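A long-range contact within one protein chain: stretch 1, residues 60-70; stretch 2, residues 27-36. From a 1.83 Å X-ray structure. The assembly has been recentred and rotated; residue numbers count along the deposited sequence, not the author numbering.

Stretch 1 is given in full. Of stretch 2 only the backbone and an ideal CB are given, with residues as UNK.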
ATOM      1  N   GLU A  60      -7.238  11.270  -9.096  1.00 38.51           N
ATOM      2  CA  GLU A  60      -6.263  12.206  -8.543  1.00 42.81           C
ATOM      3  C   GLU A  60      -5.936  11.857  -7.096  1.00 36.20           C
ATOM      4  O   GLU A  60      -4.767  11.862  -6.691  1.00 33.69           O
ATOM      5  CB  GLU A  60      -6.790  13.637  -8.644  1.00 49.98           C
ATOM      6  CG  GLU A  60      -5.789  14.696  -8.212  1.00 65.62           C
ATOM      7  CD  GLU A  60      -6.417  16.070  -8.077  1.00 80.48           C
ATOM      8  OE1 GLU A  60      -7.023  16.347  -7.020  1.00 82.32           O
ATOM      9  OE2 GLU A  60      -6.310  16.868  -9.031  1.00 84.40           O
ATOM     10  N   THR A  61      -6.964  11.557  -6.299  1.00 31.47           N
ATOM     11  CA  THR A  61      -6.741  11.112  -4.927  1.00 38.20           C
ATOM     12  C   THR A  61      -5.941   9.817  -4.894  1.00 33.28           C
ATOM     13  O   THR A  61      -5.027   9.660  -4.075  1.00 29.71           O
ATOM     14  CB  THR A  61      -8.083  10.928  -4.217  1.00 38.79           C
ATOM     15  OG1 THR A  61      -8.752  12.191  -4.118  1.00 46.52           O
ATOM     16  CG2 THR A  61      -7.886  10.350  -2.824  1.00 41.39           C
ATOM     17  N   ILE A  62      -6.264   8.884  -5.791  1.00 30.78           N
ATOM     18  CA  ILE A  62      -5.585   7.591  -5.818  1.00 27.63           C
ATOM     19  C   ILE A  62      -4.103   7.771  -6.125  1.00 28.52           C
ATOM     20  O   ILE A  62      -3.238   7.214  -5.439  1.00 30.12           O
ATOM     21  CB  ILE A  62      -6.269   6.656  -6.833  1.00 38.18           C
ATOM     22  CG1 ILE A  62      -7.391   5.864  -6.158  1.00 43.48           C
ATOM     23  CG2 ILE A  62      -5.262   5.727  -7.484  1.00 47.94           C
ATOM     24  CD1 ILE A  62      -6.903   4.899  -5.107  1.00 38.99           C
ATOM     25  N   GLU A  63      -3.786   8.562  -7.155  1.00 26.69           N
ATOM     26  CA  GLU A  63      -2.388   8.726  -7.545  1.00 29.60           C
ATOM     27  C   GLU A  63      -1.596   9.467  -6.474  1.00 27.46           C
ATOM     28  O   GLU A  63      -0.427   9.149  -6.230  1.00 31.41           O
ATOM     29  CB  GLU A  63      -2.295   9.456  -8.885  1.00 41.46           C
ATOM     30  CG  GLU A  63      -2.982   8.736 -10.033  1.00 56.19           C
ATOM     31  CD  GLU A  63      -2.745   9.413 -11.368  1.00 80.62           C
ATOM     32  OE1 GLU A  63      -1.608   9.339 -11.880  1.00 97.29           O
ATOM     33  OE2 GLU A  63      -3.693  10.028 -11.900  1.00 79.43           O
ATOM     34  N   ARG A  64      -2.215  10.457  -5.826  1.00 30.85           N
ATOM     35  CA  ARG A  64      -1.533  11.171  -4.752  1.00 35.67           C
ATOM     36  C   ARG A  64      -1.271  10.255  -3.563  1.00 35.82           C
ATOM     37  O   ARG A  64      -0.186  10.288  -2.970  1.00 34.08           O
ATOM     38  CB  ARG A  64      -2.358  12.386  -4.324  1.00 38.74           C
ATOM     39  CG  ARG A  64      -1.789  13.128  -3.124  1.00 42.36           C
ATOM     40  CD  ARG A  64      -2.593  14.380  -2.793  1.00 43.31           C
ATOM     41  NE  ARG A  64      -3.973  14.082  -2.417  1.00 44.32           N
ATOM     42  CZ  ARG A  64      -5.023  14.274  -3.210  1.00 45.56           C
ATOM     43  NH1 ARG A  64      -4.857  14.767  -4.429  1.00 45.37           N
ATOM     44  NH2 ARG A  64      -6.242  13.975  -2.781  1.00 48.19           N
ATOM     45  N   LEU A  65      -2.253   9.424  -3.206  1.00 25.80           N
ATOM     46  CA  LEU A  65      -2.092   8.532  -2.063  1.00 29.29           C
ATOM     47  C   LEU A  65      -1.058   7.449  -2.341  1.00 29.33           C
ATOM     48  O   LEU A  65      -0.289   7.073  -1.448  1.00 31.06           O
ATOM     49  CB  LEU A  65      -3.440   7.910  -1.698  1.00 26.17           C
ATOM     50  CG  LEU A  65      -3.453   6.921  -0.533  1.00 37.21           C
ATOM     51  CD1 LEU A  65      -2.874   7.561   0.716  1.00 30.70           C
ATOM     52  CD2 LEU A  65      -4.866   6.423  -0.277  1.00 27.07           C
ATOM     53  N   VAL A  66      -1.016   6.938  -3.574  1.00 28.56           N
ATOM     54  CA  VAL A  66      -0.063   5.885  -3.916  1.00 26.23           C
ATOM     55  C   VAL A  66       1.367   6.405  -3.819  1.00 29.17           C
ATOM     56  O   VAL A  66       2.247   5.752  -3.244  1.00 25.52           O
ATOM     57  CB  VAL A  66      -0.368   5.321  -5.316  1.00 33.79           C
ATOM     58  CG1 VAL A  66       0.805   4.503  -5.828  1.00 32.55           C
ATOM     59  CG2 VAL A  66      -1.629   4.472  -5.277  1.00 36.20           C
ATOM     60  N   GLU A  67       1.618   7.594  -4.373  1.00 30.46           N
ATOM     61  CA  GLU A  67       2.967   8.154  -4.330  1.00 36.48           C
ATOM     62  C   GLU A  67       3.408   8.431  -2.900  1.00 24.99           C
ATOM     63  O   GLU A  67       4.584   8.256  -2.560  1.00 30.17           O
ATOM     64  CB  GLU A  67       3.035   9.432  -5.167  1.00 37.50           C
ATOM     65  CG  GLU A  67       2.797   9.204  -6.645  1.00 44.06           C
ATOM     66  CD  GLU A  67       3.736   8.167  -7.228  1.00 57.96           C
ATOM     67  OE1 GLU A  67       4.929   8.163  -6.856  1.00 63.76           O
ATOM     68  OE2 GLU A  67       3.278   7.350  -8.055  1.00 62.61           O
ATOM     69  N   ARG A  68       2.481   8.867  -2.048  1.00 25.36           N
ATOM     70  CA  ARG A  68       2.831   9.124  -0.655  1.00 33.81           C
ATOM     71  C   ARG A  68       3.117   7.823   0.083  1.00 34.56           C
ATOM     72  O   ARG A  68       4.027   7.763   0.918  1.00 31.15           O
ATOM     73  CB  ARG A  68       1.712   9.910   0.027  1.00 34.76           C
ATOM     74  CG  ARG A  68       2.195  10.825   1.138  1.00 55.86           C
ATOM     75  CD  ARG A  68       1.119  11.812   1.567  1.00 53.24           C
ATOM     76  NE  ARG A  68       0.025  11.167   2.290  1.00 74.25           N
ATOM     77  CZ  ARG A  68      -1.193  10.974   1.792  1.00 59.52           C
ATOM     78  NH1 ARG A  68      -1.485  11.382   0.564  1.00 57.88           N
ATOM     79  NH2 ARG A  68      -2.121  10.377   2.526  1.00 48.33           N
ATOM     80  N   ILE A  69       2.356   6.769  -0.221  1.00 26.58           N
ATOM     81  CA  ILE A  69       2.612   5.459   0.374  1.00 22.80           C
ATOM     82  C   ILE A  69       3.976   4.937  -0.057  1.00 24.79           C
ATOM     83  O   ILE A  69       4.745   4.414   0.759  1.00 28.83           O
ATOM     84  CB  ILE A  69       1.483   4.479   0.004  1.00 28.04           C
ATOM     85  CG1 ILE A  69       0.199   4.834   0.756  1.00 26.98           C
ATOM     86  CG2 ILE A  69       1.900   3.041   0.287  1.00 27.70           C
ATOM     87  CD1 ILE A  69      -0.998   4.007   0.343  1.00 28.13           C
ATOM     88  N   LEU A  70       4.306   5.082  -1.344  1.00 25.40           N
ATOM     89  CA  LEU A  70       5.590   4.589  -1.834  1.00 25.53           C
ATOM     90  C   LEU A  70       6.752   5.321  -1.174  1.00 31.68           C
ATOM     91  O   LEU A  70       7.796   4.718  -0.897  1.00 28.25           O
ATOM     92  CB  LEU A  70       5.664   4.722  -3.355  1.00 27.62           C
ATOM     93  CG  LEU A  70       4.649   3.888  -4.140  1.00 29.83           C
ATOM     94  CD1 LEU A  70       4.895   3.998  -5.635  1.00 43.47           C
ATOM     95  CD2 LEU A  70       4.683   2.437  -3.689  1.00 39.94           C
ATOM     96  N   UNK A  27      -1.247   6.985   6.351  1.00 26.90           N
ATOM     97  CA  UNK A  27      -1.308   7.816   5.154  1.00 34.06           C
ATOM     98  C   UNK A  27      -2.684   7.748   4.503  1.00 40.12           C
ATOM     99  O   UNK A  27      -3.166   8.745   3.955  1.00 32.87           O
ATOM    100  CB  UNK A  27      -0.232   7.387   4.154  1.00 34.06           C
ATOM    101  N   UNK A  28      -3.329   6.580   4.547  1.00 32.29           N
ATOM    102  CA  UNK A  28      -4.690   6.471   4.033  1.00 30.53           C
ATOM    103  C   UNK A  28      -5.645   7.305   4.877  1.00 31.69           C
ATOM    104  O   UNK A  28      -6.553   7.958   4.352  1.00 34.55           O
ATOM    105  CB  UNK A  28      -5.141   5.009   4.007  1.00 30.53           C
ATOM    106  N   UNK A  29      -5.448   7.301   6.198  1.00 28.34           N
ATOM    107  CA  UNK A  29      -6.287   8.098   7.086  1.00 38.83           C
ATOM    108  C   UNK A  29      -6.093   9.590   6.841  1.00 37.05           C
ATOM    109  O   UNK A  29      -7.058  10.364   6.893  1.00 42.32           O
ATOM    110  CB  UNK A  29      -5.982   7.762   8.547  1.00 38.83           C
ATOM    111  N   UNK A  30      -4.855  10.013   6.573  1.00 39.92           N
ATOM    112  CA  UNK A  30      -4.591  11.427   6.329  1.00 43.24           C
ATOM    113  C   UNK A  30      -5.217  11.903   5.027  1.00 54.39           C
ATOM    114  O   UNK A  30      -5.599  13.074   4.917  1.00 52.19           O
ATOM    115  CB  UNK A  30      -3.083  11.686   6.305  1.00 43.24           C
ATOM    116  N   UNK A  31      -5.333  11.019   4.035  1.00 43.83           N
ATOM    117  CA  UNK A  31      -5.911  11.410   2.753  1.00 56.89           C
ATOM    118  C   UNK A  31      -7.397  11.720   2.895  1.00 58.81           C
ATOM    119  O   UNK A  31      -7.829  12.861   2.690  1.00 72.47           O
ATOM    120  CB  UNK A  31      -5.700  10.307   1.714  1.00 56.89           C
ATOM    121  N   UNK A  32      -8.194  10.717   3.252  1.00 57.54           N
ATOM    122  CA  UNK A  32      -9.630  10.892   3.425  1.00 57.61           C
ATOM    123  C   UNK A  32     -10.190   9.661   4.120  1.00 69.61           C
ATOM    124  O   UNK A  32      -9.597   8.579   4.077  1.00 66.63           O
ATOM    125  CB  UNK A  32     -10.326  11.128   2.083  1.00 57.61           C
ATOM    126  N   UNK A  33     -11.343   9.842   4.763  1.00 76.99           N
ATOM    127  CA  UNK A  33     -12.061   8.727   5.366  1.00 70.65           C
ATOM    128  C   UNK A  33     -12.950   7.992   4.372  1.00 56.91           C
ATOM    129  O   UNK A  33     -13.489   6.934   4.711  1.00 65.52           O
ATOM    130  CB  UNK A  33     -12.908   9.228   6.537  1.00 70.65           C
ATOM    131  N   UNK A  34     -13.119   8.528   3.163  1.00 63.89           N
ATOM    132  CA  UNK A  34     -13.881   7.858   2.120  1.00 59.44           C
ATOM    133  C   UNK A  34     -13.069   6.805   1.380  1.00 65.63           C
ATOM    134  O   UNK A  34     -13.641   6.039   0.598  1.00 49.31           O
ATOM    135  CB  UNK A  34     -14.412   8.890   1.123  1.00 59.44           C
ATOM    136  N   UNK A  35     -11.761   6.747   1.611  1.00 58.37           N
ATOM    137  CA  UNK A  35     -10.895   5.803   0.915  1.00 42.49           C
ATOM    138  C   UNK A  35     -11.036   4.426   1.549  1.00 33.78           C
ATOM    139  O   UNK A  35     -10.851   4.262   2.760  1.00 30.47           O
ATOM    140  CB  UNK A  35      -9.438   6.268   0.949  1.00 42.49           C
ATOM    141  N   UNK A  36     -11.365   3.432   0.729  1.00 27.89           N
ATOM    142  CA  UNK A  36     -11.486   2.052   1.179  1.00 25.69           C
ATOM    143  C   UNK A  36     -10.130   1.365   1.070  1.00 30.46           C
ATOM    144  O   UNK A  36      -9.483   1.423   0.020  1.00 27.03           O
ATOM    145  CB  UNK A  36     -12.542   1.301   0.365  1.00 25.69           C
TER

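Position 27 lies on a helix running roughly antiparallel to helix 60-70, at 147°, and its CA-to-CB bond points toward that helix. The ideal CB stands 3.9 Å from Arg-68 NH2 and 4.3 Å from both Ile-69 CG1 and Leu-65 CD1, so a guanidinium waits beside an aliphatic floor. An acid or an amide with a methylene or two would suit, the acid best because it answers the charge. The residue is Glu-27. Arg-68 NE donates to its OE1 in a salt bridge whose 2.4 Å is very short, while Glu-27 CB packs 4.3 Å from Ile-69 CG1.

At position 28 the CB points away, yet it is only 4.5 Å from Leu-65 CD2. A compact or branched apolar residue could still reach the leucine. Val-28 does so: its CG2 lies 4.0 Å from Leu-65 CD2 and 4.2 Å from Ile-69 CD1, a small patch of apolar packing.

Position 29 points away and finds nothing of stretch 1 within 5.5 Å of its CB; many polar residues would serve, and Lys-29 is deposited, extended through chi3 with its end turned by a p chi4. Position 30 points sideways, its CB 4.1 Å from Arg-68 NH2. A long polar chain could pass by, and the geometry alone does not choose its charge. Arg-30 turns to its own helix, where its NH2 forms a salt bridge with Glu-27 OE2 at 3.2 Å.

Position 31 points toward stretch 1. Its CB is 3.7 Å from Arg-68 NH2, 4.1 Å from Leu-65 CD1 and 5.0 Å from Thr-61 CG2, and Arg-64 also turns its guanidinium to this side. Glutamine could fit, but an acid long enough to reach both arginines suits best. Glu-31 sits as a knob among Thr-61, Arg-64, Leu-65 and Arg-68. Arg-64 grips the carboxylate with two hydrogen bonds, NH2 to OE1 at 2.6 Å and NE to OE2 at 2.9 Å; Arg-68 NH1 adds a third to OE2 at 3.2 Å. Nearer the backbone, Glu-31 CG meets Thr-61 CG2 at 3.6 Å.

Position 32, with phi/psi of -168/157, leaves the helix, and 33 and 34 lie beyond reach of stretch 1. Stretch 1 sets no demand here, and many residues would serve; a small hydroxyl side chain can bond across the loop. Ser-32 OG and Ser-34 OG share a hydrogen bond of 2.9 Å; Asn-33 is poorly ordered.

Position 35 turns back, its CB 4.7 Å from Leu-65 CD2. Valine, isoleucine or leucine would suit; Val-35 places CG1 3.9 Å from Leu-65 CD2. Position 36 is out of reach and weakly constrained; it is Glu-36.

Stretch 2, residues 27-36: EVKRESNSVE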
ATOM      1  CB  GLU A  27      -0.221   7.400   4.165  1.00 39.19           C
ATOM      2  CG  GLU A  27       1.191   7.664   4.659  1.00 43.33           C
ATOM      3  CD  GLU A  27       1.450   9.134   4.938  1.00 53.97           C
ATOM      4  OE1 GLU A  27       0.839   9.990   4.265  1.00 56.00           O
ATOM      5  OE2 GLU A  27       2.267   9.431   5.833  1.00 49.00           O
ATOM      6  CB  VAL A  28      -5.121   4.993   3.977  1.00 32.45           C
ATOM      7  CG1 VAL A  28      -6.573   4.876   3.541  1.00 31.51           C
ATOM      8  CG2 VAL A  28      -4.215   4.211   3.038  1.00 26.20           C
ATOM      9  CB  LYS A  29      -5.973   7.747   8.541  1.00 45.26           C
ATOM     10  CG  LYS A  29      -6.770   8.524   9.571  1.00 71.07           C
ATOM     11  CD  LYS A  29      -6.152   8.367  10.953  1.00 79.05           C
ATOM     12  CE  LYS A  29      -6.989   9.045  12.024  1.00 72.82           C
ATOM     13  NZ  LYS A  29      -8.260   8.314  12.280  1.00 69.07           N
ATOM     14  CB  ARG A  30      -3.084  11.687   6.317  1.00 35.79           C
ATOM     15  CG  ARG A  30      -2.421  11.562   7.680  1.00 42.01           C
ATOM     16  CD  ARG A  30      -0.907  11.656   7.570  1.00 38.57           C
ATOM     17  NE  ARG A  30      -0.268  11.672   8.882  1.00 47.51           N
ATOM     18  CZ  ARG A  30       1.048  11.672   9.073  1.00 63.45           C
ATOM     19  NH1 ARG A  30       1.541  11.689  10.305  1.00 57.43           N
ATOM     20  NH2 ARG A  30       1.870  11.654   8.035  1.00 59.47           N
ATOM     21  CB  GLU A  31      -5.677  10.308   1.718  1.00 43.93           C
ATOM     22  CG  GLU A  31      -6.204  10.629   0.332  1.00 49.32           C
ATOM     23  CD  GLU A  31      -5.683  11.949  -0.203  1.00 49.36           C
ATOM     24  OE1 GLU A  31      -6.507  12.852  -0.464  1.00 51.02           O
ATOM     25  OE2 GLU A  31      -4.451  12.087  -0.356  1.00 40.39           O
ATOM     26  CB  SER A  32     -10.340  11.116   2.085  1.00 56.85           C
ATOM     27  OG  SER A  32     -11.743  11.208   2.260  1.00 63.95           O
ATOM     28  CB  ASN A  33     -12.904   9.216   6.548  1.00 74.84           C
ATOM     29  CG  ASN A  33     -13.749  10.427   6.200  1.00 92.70           C
ATOM     30  OD1 ASN A  33     -13.832  10.830   5.039  1.00 99.12           O
ATOM     31  ND2 ASN A  33     -14.384  11.012   7.208  1.00 91.64           N
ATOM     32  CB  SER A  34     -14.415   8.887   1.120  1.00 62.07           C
ATOM     33  OG  SER A  34     -13.353   9.604   0.513  1.00 57.84           O
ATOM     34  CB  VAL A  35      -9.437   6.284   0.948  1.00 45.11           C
ATOM     35  CG1 VAL A  35      -8.514   5.211   0.407  1.00 29.00           C
ATOM     36  CG2 VAL A  35      -9.284   7.572   0.151  1.00 44.05           C
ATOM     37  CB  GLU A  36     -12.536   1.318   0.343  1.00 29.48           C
ATOM     38  CG  GLU A  36     -12.806  -0.116   0.753  1.00 52.49           C
ATOM     39  CD  GLU A  36     -13.921  -0.739  -0.065  1.00 58.00           C
ATOM     40  OE1 GLU A  36     -14.589  -0.000  -0.821  1.00 51.66           O
ATOM     41  OE2 GLU A  36     -14.131  -1.965   0.044  1.00 76.26           O
TER
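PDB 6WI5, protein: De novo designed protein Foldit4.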